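Local coordinates for exopolysaccharide biosynthesis protein (Pantoea stewartii subsp. stewartii DC283, PDB 6TGF) that modifies the bacterium's glycan biofilm, probably as an exopolysaccharide hydrolase, using a trimeric parallel beta-helix fold like that of bacteriophage tailspikes, at residues S552-D557 with V595-K599; D557-V563 with I642-A648. All blocks are in the same frame, centred on the assembly; numbering follows the deposited sequence.

Both contacts belong to the antiparallel beta region that follows the parallel beta-helix in the chain, and their centres are about 12 Å apart. Along the sequence their segments alternate: 552-557, 557-563, 595-599 and 642-648, with D557 common to both. Contact 1 ties the loop leading into strand 558-564 to the end of strand 589-597. Contact 2 pairs strand 558-564 with strand 637-646 in the same sheet, so the middle strand has one partner on each side. W559 joins the two: its N bonds to V595 O and its NE1 to S552 OG. Both contacts also touch the second subunit, so this sheet contributes to the trimer interface.

Contact 1. Residues S552-D557 with V595-K599; sequences SPTVGD and VQRKK
R597 reaches straight into the bend of the loop 552-557, and the loop passes along its side chain and over one face of the guanidinium. With CG anti to the backbone N (chi1 -179°) and the chain extended as far as NE, the arginine runs past S552, where S552 CB and R597 CB lie 3.8 Å apart, and past the T554 carbonyl beside its CD. S552 O sits at the guanidinium edge, near the plane, and accepts a hydrogen bond from R597 NH1 at 2.9 Å. Over one face lies the backbone around V555, with V555 N 3.6 Å above the plane and offset toward the rim. The V555 and R597 side chains cross at about a right angle, bringing V555 CG2 to 3.5 Å from R597 NE, while the other methyl, CG1, rests near K598 O.

T554 to D557 form a type II turn whose third residue, G556, has the positive phi expected there. It turns its N toward R597 O, at 2.7 Å, and R597 N in return bonds to D557 O, so the arginine backbone is held through both its N-H and its carbonyl. D557 OD2 accepts from T554 N across the turn, met from above the carboxylate plane.

Q596 lies alongside, its NE2 donating to G556 O at 3.2 Å from above the carbonyl plane; NE2 also bonds to Q568 O of the second subunit. Its OE1 takes a 2.7 Å bond from K598 NZ, which has a further partner in T587 of the second subunit.

Chemically, the guanidinium has one backbone carbonyl, S552 O, as its clear hydrogen-bond acceptor within the two segments; beyond them the R597 side chain also meets D624 and T625. D557 OD2 stays 5.8 Å from R597 NH1, too far for a salt bridge, though its charge may still stabilise the guanidinium.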
loop_
_atom_site.group_PDB
_atom_site.type_symbol
_atom_site.label_atom_id
_atom_site.label_comp_id
_atom_site.label_asym_id
_atom_site.label_seq_id
_atom_site.Cartn_x
_atom_site.Cartn_y
_atom_site.Cartn_z
ATOM N N SER B 552 -38.902 13.937 -2.482
ATOM C CA SER B 552 -38.612 15.380 -2.275
ATOM C C SER B 552 -38.592 15.673 -0.775
ATOM O O SER B 552 -39.645 15.710 -0.144
ATOM C CB SER B 552 -39.623 16.236 -2.997
ATOM O OG SER B 552 -40.026 15.628 -4.215
ATOM N N PRO B 553 -37.405 15.860 -0.149
ATOM C CA PRO B 553 -37.325 16.045 1.301
ATOM C C PRO B 553 -37.891 17.371 1.836
ATOM O O PRO B 553 -38.228 17.406 3.004
ATOM C CB PRO B 553 -35.817 15.971 1.596
ATOM C CG PRO B 553 -35.159 16.377 0.295
ATOM C CD PRO B 553 -36.080 15.858 -0.789
ATOM N N THR B 554 -37.977 18.409 0.995
ATOM C CA THR B 554 -38.411 19.783 1.378
ATOM C C THR B 554 -39.579 20.236 0.493
ATOM O O THR B 554 -39.564 19.918 -0.712
ATOM C CB THR B 554 -37.252 20.780 1.265
ATOM O OG1 THR B 554 -36.071 20.164 1.780
ATOM C CG2 THR B 554 -37.517 22.076 2.002
ATOM N N VAL B 555 -40.539 20.964 1.076
ATOM C CA VAL B 555 -41.653 21.643 0.348
ATOM C C VAL B 555 -41.036 22.645 -0.636
ATOM O O VAL B 555 -40.181 23.443 -0.202
ATOM C CB VAL B 555 -42.634 22.334 1.318
ATOM C CG1 VAL B 555 -43.571 23.300 0.604
ATOM C CG2 VAL B 555 -43.432 21.323 2.126
ATOM N N GLY B 556 -41.453 22.591 -1.906
ATOM C CA GLY B 556 -41.008 23.511 -2.972
ATOM C C GLY B 556 -39.866 22.939 -3.799
ATOM O O GLY B 556 -39.429 23.634 -4.738
ATOM N N ASP B 557 -39.396 21.729 -3.471
ATOM C CA ASP B 557 -38.321 21.015 -4.215
ATOM C C ASP B 557 -38.795 20.765 -5.651
ATOM O O ASP B 557 -39.883 20.184 -5.813
ATOM C CB ASP B 557 -37.936 19.702 -3.527
ATOM C CG ASP B 557 -37.022 19.868 -2.324
ATOM O OD1 ASP B 557 -36.466 20.970 -2.151
ATOM O OD2 ASP B 557 -36.872 18.889 -1.566
ATOM N N VAL B 595 -41.794 18.515 -12.161
ATOM C CA VAL B 595 -42.462 18.052 -10.909
ATOM C C VAL B 595 -41.931 18.907 -9.755
ATOM O O VAL B 595 -40.699 18.961 -9.591
ATOM C CB VAL B 595 -42.220 16.550 -10.656
ATOM C CG1 VAL B 595 -42.868 16.076 -9.362
ATOM C CG2 VAL B 595 -42.685 15.693 -11.823
ATOM N N GLN B 596 -42.824 19.561 -9.008
ATOM C CA GLN B 596 -42.485 20.324 -7.777
ATOM C C GLN B 596 -43.355 19.818 -6.623
ATOM O O GLN B 596 -44.580 19.703 -6.819
ATOM C CB GLN B 596 -42.696 21.827 -7.974
ATOM C CG GLN B 596 -42.103 22.668 -6.851
ATOM C CD GLN B 596 -42.586 24.098 -6.849
ATOM O OE1 GLN B 596 -43.726 24.392 -7.201
ATOM N NE2 GLN B 596 -41.719 25.006 -6.434
ATOM N N ARG B 597 -42.743 19.529 -5.473
ATOM C CA ARG B 597 -43.469 19.271 -4.203
ATOM C C ARG B 597 -44.116 20.588 -3.759
ATOM O O ARG B 597 -43.373 21.565 -3.546
ATOM C CB ARG B 597 -42.538 18.725 -3.117
ATOM C CG ARG B 597 -43.252 18.425 -1.805
ATOM C CD ARG B 597 -42.344 17.941 -0.691
ATOM N NE ARG B 597 -42.955 18.155 0.617
ATOM C CZ ARG B 597 -42.414 17.807 1.783
ATOM N NH1 ARG B 597 -41.234 17.211 1.827
ATOM N NH2 ARG B 597 -43.063 18.057 2.908
ATOM N N LYS B 598 -45.447 20.606 -3.641
ATOM C CA LYS B 598 -46.240 21.789 -3.216
ATOM C C LYS B 598 -46.363 21.773 -1.688
ATOM O O LYS B 598 -45.706 20.923 -1.055
ATOM C CB LYS B 598 -47.609 21.776 -3.904
ATOM C CG LYS B 598 -47.571 21.643 -5.421
ATOM C CD LYS B 598 -46.761 22.724 -6.109
ATOM C CE LYS B 598 -46.856 22.662 -7.618
ATOM N NZ LYS B 598 -46.142 23.792 -8.258
ATOM N N LYS B 599 -47.165 22.682 -1.120
ATOM C CA LYS B 599 -47.467 22.737 0.337
ATOM C C LYS B 599 -48.016 21.372 0.771
ATOM O O LYS B 599 -47.605 20.884 1.842
ATOM C CB LYS B 599 -48.455 23.866 0.649
ATOM C CG LYS B 599 -47.999 25.259 0.230
ATOM C CD LYS B 599 -48.691 26.392 0.966
ATOM C CE LYS B 599 -50.196 26.421 0.796
ATOM N NZ LYS B 599 -50.599 26.660 -0.609
#

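Contact 2. Residues D557-V563 with I642-A648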
loop_
_atom_site.group_PDB
_atom_site.type_symbol
_atom_site.label_atom_id
_atom_site.label_comp_id
_atom_site.label_asym_id
_atom_site.label_seq_id
_atom_site.Cartn_x
_atom_site.Cartn_y
_atom_site.Cartn_z
ATOM N N ASP B 557 -39.396 21.729 -3.471
ATOM C CA ASP B 557 -38.321 21.015 -4.215
ATOM C C ASP B 557 -38.795 20.765 -5.651
ATOM O O ASP B 557 -39.883 20.184 -5.813
ATOM C CB ASP B 557 -37.936 19.702 -3.527
ATOM C CG ASP B 557 -37.022 19.868 -2.324
ATOM O OD1 ASP B 557 -36.466 20.970 -2.151
ATOM O OD2 ASP B 557 -36.872 18.889 -1.566
ATOM N N SER B 558 -38.006 21.192 -6.643
ATOM C CA SER B 558 -38.314 21.080 -8.094
ATOM C C SER B 558 -37.495 19.947 -8.725
ATOM O O SER B 558 -36.287 19.856 -8.434
ATOM C CB SER B 558 -38.072 22.388 -8.807
ATOM O OG SER B 558 -39.155 23.284 -8.608
ATOM N N TRP B 559 -38.149 19.119 -9.546
ATOM C CA TRP B 559 -37.533 18.090 -10.426
ATOM C C TRP B 559 -37.853 18.428 -11.887
ATOM O O TRP B 559 -38.991 18.863 -12.152
ATOM C CB TRP B 559 -38.044 16.683 -10.083
ATOM C CG TRP B 559 -37.740 16.216 -8.694
ATOM C CD1 TRP B 559 -38.486 16.431 -7.572
ATOM C CD2 TRP B 559 -36.619 15.416 -8.280
ATOM N NE1 TRP B 559 -37.901 15.834 -6.489
ATOM C CE2 TRP B 559 -36.754 15.205 -6.890
ATOM C CE3 TRP B 559 -35.513 14.867 -8.939
ATOM C CZ2 TRP B 559 -35.824 14.470 -6.156
ATOM C CZ3 TRP B 559 -34.595 14.143 -8.213
ATOM C CH2 TRP B 559 -34.751 13.947 -6.840
ATOM N N GLU B 560 -36.887 18.229 -12.789
ATOM C CA GLU B 560 -37.102 18.244 -14.261
ATOM C C GLU B 560 -36.539 16.946 -14.848
ATOM O O GLU B 560 -35.303 16.809 -14.889
ATOM C CB GLU B 560 -36.455 19.470 -14.908
ATOM C CG GLU B 560 -36.706 19.566 -16.403
ATOM C CD GLU B 560 -36.055 20.758 -17.081
ATOM O OE1 GLU B 560 -36.772 21.734 -17.371
ATOM O OE2 GLU B 560 -34.834 20.706 -17.324
ATOM N N ILE B 561 -37.421 16.033 -15.265
ATOM C CA ILE B 561 -37.063 14.762 -15.963
ATOM C C ILE B 561 -37.064 15.029 -17.470
ATOM O O ILE B 561 -38.162 15.203 -18.041
ATOM C CB ILE B 561 -38.031 13.624 -15.586
ATOM C CG1 ILE B 561 -37.960 13.286 -14.094
ATOM C CG2 ILE B 561 -37.785 12.395 -16.451
ATOM C CD1 ILE B 561 -39.159 12.523 -13.583
ATOM N N GLU B 562 -35.874 15.068 -18.078
ATOM C CA GLU B 562 -35.686 15.175 -19.548
ATOM C C GLU B 562 -35.711 13.765 -20.147
ATOM O O GLU B 562 -34.790 12.983 -19.844
ATOM C CB GLU B 562 -34.368 15.881 -19.871
ATOM C CG GLU B 562 -34.061 15.952 -21.356
ATOM C CD GLU B 562 -32.702 16.538 -21.692
ATOM O OE1 GLU B 562 -32.352 16.562 -22.884
ATOM O OE2 GLU B 562 -31.993 16.961 -20.758
ATOM N N VAL B 563 -36.736 13.457 -20.947
ATOM C CA VAL B 563 -36.795 12.233 -21.800
ATOM C C VAL B 563 -36.137 12.582 -23.138
ATOM O O VAL B 563 -36.849 13.053 -24.047
ATOM C CB VAL B 563 -38.237 11.719 -21.984
ATOM C CG1 VAL B 563 -38.288 10.457 -22.834
ATOM C CG2 VAL B 563 -38.923 11.482 -20.647
ATOM N N ILE B 642 -33.307 8.901 -19.979
ATOM C CA ILE B 642 -33.888 9.678 -18.842
ATOM C C ILE B 642 -32.743 10.427 -18.154
ATOM O O ILE B 642 -31.805 9.765 -17.668
ATOM C CB ILE B 642 -34.667 8.766 -17.868
ATOM C CG1 ILE B 642 -36.072 8.425 -18.377
ATOM C CG2 ILE B 642 -34.747 9.389 -16.481
ATOM C CD1 ILE B 642 -36.151 8.032 -19.835
ATOM N N MET B 643 -32.822 11.760 -18.129
ATOM C CA MET B 643 -31.809 12.658 -17.514
ATOM C C MET B 643 -32.543 13.707 -16.672
ATOM O O MET B 643 -33.545 14.258 -17.162
ATOM C CB MET B 643 -30.953 13.319 -18.599
ATOM C CG MET B 643 -30.222 12.297 -19.461
ATOM S SD MET B 643 -29.213 12.998 -20.789
ATOM C CE MET B 643 -30.434 13.998 -21.632
ATOM N N ILE B 644 -32.076 13.939 -15.441
ATOM C CA ILE B 644 -32.846 14.638 -14.371
ATOM C C ILE B 644 -32.018 15.797 -13.804
ATOM O O ILE B 644 -30.793 15.633 -13.644
ATOM C CB ILE B 644 -33.271 13.638 -13.274
ATOM C CG1 ILE B 644 -34.002 12.430 -13.868
ATOM C CG2 ILE B 644 -34.098 14.334 -12.202
ATOM C CD1 ILE B 644 -34.363 11.354 -12.868
ATOM N N LYS B 645 -32.683 16.925 -13.536
ATOM C CA LYS B 645 -32.173 18.066 -12.729
ATOM C C LYS B 645 -33.072 18.213 -11.497
ATOM O O LYS B 645 -34.268 17.878 -11.606
ATOM C CB LYS B 645 -32.159 19.352 -13.560
ATOM C CG LYS B 645 -31.173 19.358 -14.719
ATOM C CD LYS B 645 -31.405 20.482 -15.702
ATOM C CE LYS B 645 -30.377 20.509 -16.811
ATOM N NZ LYS B 645 -30.328 21.830 -17.480
ATOM N N SER B 646 -32.526 18.687 -10.374
ATOM C CA SER B 646 -33.236 18.766 -9.069
ATOM C C SER B 646 -32.687 19.911 -8.213
ATOM O O SER B 646 -31.466 20.157 -8.259
ATOM C CB SER B 646 -33.147 17.452 -8.338
ATOM O OG SER B 646 -33.996 17.449 -7.200
ATOM N N THR B 647 -33.573 20.568 -7.456
ATOM C CA THR B 647 -33.252 21.586 -6.418
ATOM C C THR B 647 -33.172 20.911 -5.042
ATOM O O THR B 647 -32.764 21.588 -4.078
ATOM C CB THR B 647 -34.299 22.706 -6.388
ATOM O OG1 THR B 647 -35.503 22.185 -5.823
ATOM C CG2 THR B 647 -34.584 23.284 -7.756
ATOM N N ALA B 648 -33.562 19.634 -4.958
ATOM C CA ALA B 648 -33.636 18.841 -3.709
ATOM C C ALA B 648 -32.230 18.644 -3.127
ATOM O O ALA B 648 -31.262 18.544 -3.911
ATOM C CB ALA B 648 -34.315 17.522 -3.982
HETATM O O HOH W 1 -32.611 21.350 -19.312
#
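The W559 ring has S646 over one face and I644 at its edge. It sits where strands 558-563 and 642-646 pair, two antiparallel strands of a sheet that packs on a second sheet, as in a beta-sandwich. S646 CB stands 3.8 Å from the centroid of the six-membered ring of W559, a CH-pi contact 24° off the normal, while I644 CG2 meets W559 CE3 at the ring edge, in plane, at 3.6 Å. Y528 of the second subunit packs edge-to-face with the same indole. W559, I561 and I644 share the face turned to the other sheet, where L547, L550 and V660 cover them; I561 and I644 lie side by side through their CG1 atoms.

On the reverse face, E560 and K645 point the same way, joined by a water between OE2 and NZ. E560 OE2 also pairs with R590 of the second subunit, and K645 NZ with E562 of that subunit. E562 in turn salt-bridges R590 of its own chain and K645 of the third subunit, so acids and bases of all three subunits meet here, which probably offsets the burial of their charges. M643, bent at chi3 (-55°), brings its CE to 3.4 Å from E562 CD.

Backbone bonds pair E560 with K645 and E562 with M643. Beyond them T647 N donates to S558 O, and T647 OG1, which also bonds S639 of the second subunit, accepts from S558 N at 2.8 Å in a nearly straight bond of 172°.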